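Local coordinates for PKS_KS domain-containing protein (Photorhabdus luminescens subsp. laumondii, PDB 6SMO) that probably acts as a beta-ketoacyl synthase of the thiolase-like superfamily, extending acyl chains carried on acyl carrier protein, and holds a polyketide-like pentaketo chain in its pocket, at residues Asp117-Ile131 / Gly208-Pro221. Sequence-based numbering, arbitrary orientation.
With LKZ (3,5,7,9,11-pentakis(oxidanylidene)dodecanal), chain H.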
loop_
_atom_site.group_PDB
_atom_site.type_symbol
_atom_site.label_atom_id
_atom_site.label_comp_id
_atom_site.label_asym_id
_atom_site.label_seq_id
_atom_site.Cartn_x
_atom_site.Cartn_y
_atom_site.Cartn_z
ATOM N N ASP B 117 -29.426 -5.451 -12.665
ATOM C CA ASP B 117 -29.338 -4.693 -11.386
ATOM C C ASP B 117 -28.162 -3.709 -11.433
ATOM O O ASP B 117 -28.308 -2.596 -10.888
ATOM C CB ASP B 117 -29.181 -5.632 -10.186
ATOM C CG ASP B 117 -30.398 -6.496 -9.901
ATOM O OD1 ASP B 117 -31.529 -5.987 -10.048
ATOM O OD2 ASP B 117 -30.206 -7.671 -9.529
ATOM N N ILE B 118 -27.041 -4.106 -12.046
ATOM C CA ILE B 118 -25.750 -3.354 -12.021
ATOM C C ILE B 118 -25.822 -2.195 -13.025
ATOM O O ILE B 118 -26.083 -2.460 -14.214
ATOM C CB ILE B 118 -24.553 -4.284 -12.318
ATOM C CG1 ILE B 118 -24.495 -5.476 -11.358
ATOM C CG2 ILE B 118 -23.247 -3.500 -12.311
ATOM C CD1 ILE B 118 -23.681 -6.641 -11.876
ATOM N N ASP B 119 -25.591 -0.966 -12.549
ATOM C CA ASP B 119 -25.337 0.240 -13.383
ATOM C C ASP B 119 -23.825 0.498 -13.396
ATOM O O ASP B 119 -23.286 0.880 -12.337
ATOM C CB ASP B 119 -26.118 1.452 -12.865
ATOM C CG ASP B 119 -25.912 2.722 -13.676
ATOM O OD1 ASP B 119 -25.602 2.611 -14.879
ATOM O OD2 ASP B 119 -26.062 3.815 -13.097
ATOM N N GLY B 120 -23.179 0.293 -14.549
ATOM C CA GLY B 120 -21.711 0.340 -14.720
ATOM C C GLY B 120 -21.097 1.622 -14.181
ATOM O O GLY B 120 -20.062 1.531 -13.491
ATOM N N ARG B 121 -21.715 2.771 -14.474
ATOM C CA ARG B 121 -21.214 4.129 -14.118
ATOM C C ARG B 121 -21.170 4.305 -12.593
ATOM O O ARG B 121 -20.335 5.105 -12.125
ATOM C CB ARG B 121 -22.097 5.211 -14.751
ATOM C CG ARG B 121 -22.022 5.274 -16.271
ATOM C CD ARG B 121 -23.037 6.239 -16.856
ATOM N NE ARG B 121 -22.912 6.374 -18.303
ATOM C CZ ARG B 121 -23.430 5.540 -19.203
ATOM N NH1 ARG B 121 -23.248 5.772 -20.493
ATOM N NH2 ARG B 121 -24.123 4.479 -18.823
ATOM N N ARG B 122 -22.032 3.593 -11.854
ATOM C CA ARG B 122 -22.197 3.721 -10.380
ATOM C C ARG B 122 -21.632 2.484 -9.663
ATOM O O ARG B 122 -21.943 2.312 -8.465
ATOM C CB ARG B 122 -23.679 3.910 -10.038
ATOM C CG ARG B 122 -24.339 5.096 -10.728
ATOM C CD ARG B 122 -23.937 6.428 -10.123
ATOM N NE ARG B 122 -24.502 6.612 -8.792
ATOM C CZ ARG B 122 -24.274 7.659 -8.003
ATOM N NH1 ARG B 122 -23.483 8.643 -8.402
ATOM N NH2 ARG B 122 -24.843 7.719 -6.812
ATOM N N PHE B 123 -20.827 1.665 -10.353
ATOM C CA PHE B 123 -20.225 0.411 -9.825
ATOM C C PHE B 123 -18.705 0.445 -10.031
ATOM O O PHE B 123 -18.263 0.507 -11.196
ATOM C CB PHE B 123 -20.856 -0.811 -10.497
ATOM C CG PHE B 123 -20.161 -2.119 -10.211
ATOM C CD1 PHE B 123 -19.855 -2.493 -8.910
ATOM C CD2 PHE B 123 -19.820 -2.984 -11.241
ATOM C CE1 PHE B 123 -19.216 -3.694 -8.647
ATOM C CE2 PHE B 123 -19.185 -4.189 -10.975
ATOM C CZ PHE B 123 -18.882 -4.540 -9.680
ATOM N N GLY B 124 -17.942 0.398 -8.931
ATOM C CA GLY B 124 -16.468 0.499 -8.925
ATOM C C GLY B 124 -15.814 -0.629 -8.145
ATOM O O GLY B 124 -16.501 -1.248 -7.310
ATOM N N VAL B 125 -14.525 -0.877 -8.401
ATOM C CA VAL B 125 -13.718 -1.967 -7.774
ATOM C C VAL B 125 -12.638 -1.334 -6.887
ATOM O O VAL B 125 -12.178 -0.224 -7.213
ATOM C CB VAL B 125 -13.100 -2.891 -8.843
ATOM C CG1 VAL B 125 -12.245 -3.990 -8.230
ATOM C CG2 VAL B 125 -14.164 -3.494 -9.746
ATOM N N ALA B 126 -12.260 -2.024 -5.806
ATOM C CA ALA B 126 -11.165 -1.643 -4.882
ATOM C C ALA B 126 -10.572 -2.906 -4.245
ATOM O O ALA B 126 -10.946 -3.229 -3.101
ATOM C CB ALA B 126 -11.681 -0.678 -3.842
ATOM N N ILE B 127 -9.691 -3.598 -4.976
ATOM C CA ILE B 127 -8.978 -4.828 -4.516
ATOM C C ILE B 127 -7.535 -4.447 -4.173
ATOM O O ILE B 127 -6.789 -4.064 -5.096
ATOM C CB ILE B 127 -9.051 -5.949 -5.573
ATOM C CG1 ILE B 127 -10.501 -6.359 -5.852
ATOM C CG2 ILE B 127 -8.199 -7.141 -5.159
ATOM C CD1 ILE B 127 -10.679 -7.225 -7.077
ATOM N N ALA B 128 -7.171 -4.559 -2.892
ATOM C CA ALA B 128 -5.855 -4.165 -2.335
ATOM C C ALA B 128 -4.908 -5.370 -2.310
ATOM O O ALA B 128 -5.386 -6.516 -2.435
ATOM C CB ALA B 128 -6.043 -3.592 -0.953
ATOM N N THR B 129 -3.609 -5.105 -2.152
ATOM C CA THR B 129 -2.530 -6.124 -2.053
ATOM C C THR B 129 -1.283 -5.477 -1.443
ATOM O O THR B 129 -1.096 -4.262 -1.643
ATOM C CB THR B 129 -2.218 -6.738 -3.425
ATOM O OG1 THR B 129 -1.454 -7.926 -3.212
ATOM C CG2 THR B 129 -1.464 -5.799 -4.341
ATOM N N ALA B 130 -0.460 -6.272 -0.767
ATOM C CA ALA B 130 0.803 -5.783 -0.181
ATOM C C ALA B 130 1.959 -6.019 -1.165
ATOM O O ALA B 130 2.755 -5.092 -1.335
ATOM C CB ALA B 130 1.036 -6.465 1.139
ATOM N N ILE B 131 2.017 -7.189 -1.819
ATOM C CA ILE B 131 3.143 -7.507 -2.755
ATOM C C ILE B 131 2.635 -7.907 -4.142
ATOM O O ILE B 131 3.473 -8.183 -4.991
ATOM C CB ILE B 131 4.056 -8.613 -2.193
ATOM C CG1 ILE B 131 3.541 -10.003 -2.557
ATOM C CG2 ILE B 131 4.261 -8.471 -0.703
ATOM C CD1 ILE B 131 3.923 -11.066 -1.573
ATOM N N GLY B 208 -21.742 9.569 -2.385
ATOM C CA GLY B 208 -22.735 9.526 -3.477
ATOM C C GLY B 208 -22.126 9.364 -4.863
ATOM O O GLY B 208 -22.813 9.726 -5.836
ATOM N N ARG B 209 -20.905 8.828 -4.968
ATOM C CA ARG B 209 -20.208 8.603 -6.265
ATOM C C ARG B 209 -20.580 7.223 -6.824
ATOM O O ARG B 209 -20.695 7.108 -8.060
ATOM C CB ARG B 209 -18.691 8.731 -6.103
ATOM C CG ARG B 209 -18.215 10.147 -5.811
ATOM C CD ARG B 209 -16.812 10.174 -5.232
ATOM N NE ARG B 209 -16.780 10.863 -3.947
ATOM C CZ ARG B 209 -15.957 10.581 -2.938
ATOM N NH1 ARG B 209 -15.066 9.605 -3.036
ATOM N NH2 ARG B 209 -16.034 11.278 -1.818
ATOM N N ALA B 210 -20.749 6.222 -5.954
ATOM C CA ALA B 210 -21.075 4.822 -6.321
ATOM C C ALA B 210 -22.317 4.347 -5.560
ATOM O O ALA B 210 -22.561 4.845 -4.443
ATOM C CB ALA B 210 -19.892 3.929 -6.038
ATOM N N ASP B 211 -23.071 3.419 -6.162
ATOM C CA ASP B 211 -24.222 2.714 -5.536
ATOM C C ASP B 211 -23.752 1.334 -5.068
ATOM O O ASP B 211 -24.049 0.974 -3.916
ATOM C CB ASP B 211 -25.404 2.609 -6.504
ATOM C CG ASP B 211 -26.071 3.939 -6.815
ATOM O OD1 ASP B 211 -26.083 4.815 -5.924
ATOM O OD2 ASP B 211 -26.569 4.093 -7.947
ATOM N N ILE B 212 -23.047 0.602 -5.940
ATOM C CA ILE B 212 -22.408 -0.717 -5.650
ATOM C C ILE B 212 -20.887 -0.512 -5.618
ATOM O O ILE B 212 -20.405 0.411 -6.302
ATOM C CB ILE B 212 -22.818 -1.779 -6.693
ATOM C CG1 ILE B 212 -24.309 -1.710 -7.039
ATOM C CG2 ILE B 212 -22.418 -3.172 -6.229
ATOM C CD1 ILE B 212 -24.671 -2.392 -8.341
ATOM N N MET B 213 -20.165 -1.336 -4.854
ATOM C CA MET B 213 -18.680 -1.293 -4.764
ATOM C C MET B 213 -18.141 -2.666 -4.340
ATOM O O MET B 213 -18.495 -3.130 -3.239
ATOM C CB MET B 213 -18.227 -0.225 -3.761
ATOM C CG MET B 213 -16.843 0.325 -4.047
ATOM S SD MET B 213 -16.836 1.546 -5.382
ATOM C CE MET B 213 -15.073 1.790 -5.590
ATOM N N LEU B 214 -17.322 -3.286 -5.195
ATOM C CA LEU B 214 -16.598 -4.554 -4.905
ATOM C C LEU B 214 -15.264 -4.209 -4.234
ATOM O O LEU B 214 -14.374 -3.677 -4.926
ATOM C CB LEU B 214 -16.395 -5.330 -6.211
ATOM C CG LEU B 214 -15.937 -6.780 -6.054
ATOM C CD1 LEU B 214 -16.552 -7.666 -7.127
ATOM C CD2 LEU B 214 -14.419 -6.886 -6.082
ATOM N N ALA B 215 -15.142 -4.490 -2.932
ATOM C CA ALA B 215 -13.986 -4.117 -2.083
ATOM C C ALA B 215 -13.390 -5.369 -1.429
ATOM O O ALA B 215 -14.111 -6.377 -1.307
ATOM C CB ALA B 215 -14.422 -3.109 -1.049
ATOM N N GLY B 216 -12.116 -5.292 -1.027
ATOM C CA GLY B 216 -11.396 -6.374 -0.326
ATOM C C GLY B 216 -9.905 -6.349 -0.616
ATOM O O GLY B 216 -9.370 -5.254 -0.882
ATOM N N ALA B 217 -9.254 -7.517 -0.562
ATOM C CA ALA B 217 -7.805 -7.691 -0.824
ATOM C C ALA B 217 -7.493 -9.153 -1.171
ATOM O O ALA B 217 -8.176 -10.051 -0.642
ATOM C CB ALA B 217 -7.012 -7.230 0.373
ATOM N N SER B 218 -6.448 -9.351 -1.971
ATOM C CA SER B 218 -5.917 -10.670 -2.387
ATOM C C SER B 218 -4.412 -10.698 -2.129
ATOM O O SER B 218 -3.786 -9.702 -2.394
ATOM C CB SER B 218 -6.210 -10.926 -3.822
ATOM O OG SER B 218 -5.817 -12.223 -4.195
ATOM N N GLU B 219 -3.878 -11.806 -1.606
ATOM C CA GLU B 219 -2.427 -11.943 -1.331
ATOM C C GLU B 219 -1.931 -13.355 -1.650
ATOM O O GLU B 219 -2.632 -14.281 -1.315
ATOM C CB GLU B 219 -2.208 -11.707 0.152
ATOM C CG GLU B 219 -0.821 -11.259 0.496
ATOM C CD GLU B 219 -0.480 -9.899 -0.050
ATOM O OE1 GLU B 219 0.462 -9.794 -0.828
ATOM O OE2 GLU B 219 -1.173 -8.976 0.300
ATOM N N ALA B 220 -0.749 -13.489 -2.267
ATOM C CA ALA B 220 -0.119 -14.800 -2.561
ATOM C C ALA B 220 1.369 -14.733 -2.217
ATOM O O ALA B 220 2.189 -14.801 -3.125
ATOM C CB ALA B 220 -0.337 -15.175 -3.994
ATOM N N PRO B 221 1.754 -14.678 -0.931
ATOM C CA PRO B 221 3.138 -14.487 -0.524
ATOM C C PRO B 221 3.917 -15.734 -0.111
ATOM O O PRO B 221 4.851 -15.602 0.595
ATOM C CB PRO B 221 2.903 -13.632 0.717
ATOM C CG PRO B 221 1.718 -14.264 1.360
ATOM C CD PRO B 221 0.874 -14.764 0.214
HETATM C C4 LKZ H . 8.457 -8.519 1.326
HETATM C C5 LKZ H . 7.822 -7.164 1.138
HETATM C C6 LKZ H . 6.291 -7.097 1.163
HETATM C C7 LKZ H . 5.856 -6.383 2.424
HETATM C C8 LKZ H . 4.369 -6.097 2.662
HETATM C C10 LKZ H . 2.819 -6.289 7.652
HETATM C C22 LKZ H . 8.827 -9.051 -0.044
HETATM C C11 LKZ H . 1.842 -7.338 7.186
HETATM O O19 LKZ H . 1.922 -8.503 7.529
HETATM C C3 LKZ H . 3.197 -5.561 6.375
HETATM O O23 LKZ H . 3.090 -4.350 6.300
HETATM C C2 LKZ H . 3.582 -6.421 5.163
HETATM C C9 LKZ H . 4.243 -5.555 4.089
HETATM O O20 LKZ H . 4.744 -4.484 4.368
HETATM O O21 LKZ H . 6.682 -6.089 3.260
HETATM O O22 LKZ H . 8.520 -6.182 0.948
HETATM O O24 LKZ H . 9.949 -8.925 -0.513
HETATM C C23 LKZ H . 7.718 -9.758 -0.799
#
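The E219 carboxylate takes two backbone N-H groups where the strands end: A130 N lies 3.0 Å from E219 OE2 and I131 N 3.2 Å from E219 OE1. Both oxygens use their syn lone pairs, and with each one bonded the carboxylate's rotation is fixed; the bend at chi2 (66°) brings it across to the backbone just past strand 123-128. T129 OG1 donates to S218 O in the carbonyl plane and is also hydrogen-bonded to A132 N. Strands 123-128 and 212-219 run parallel (26°), neighbours in the mixed sheet of the thiolase fold. Five backbone bonds run from L214 N-G124 O to S218 N-A128 O, and at the start R122 O takes both D211 N and I212 N. I127 CD1 meets L214 CD2 (3.9 Å) on the face covered by helix 169-178; toward helix 193-206, M213 SD lies 3.4 Å from G124 O. R122 NH1 reaches the Schellman glycine's G208 O (2.9 Å), and R122 NH2 forms a salt bridge with D211 OD1 (3.3 Å), planes 67° apart; R27 also pairs with D211. A130 and I131 line the ligand pocket, A130 CB 3.7 Å from LKZ C8, while I131 CD1 packs on P221 CB (3.6 Å).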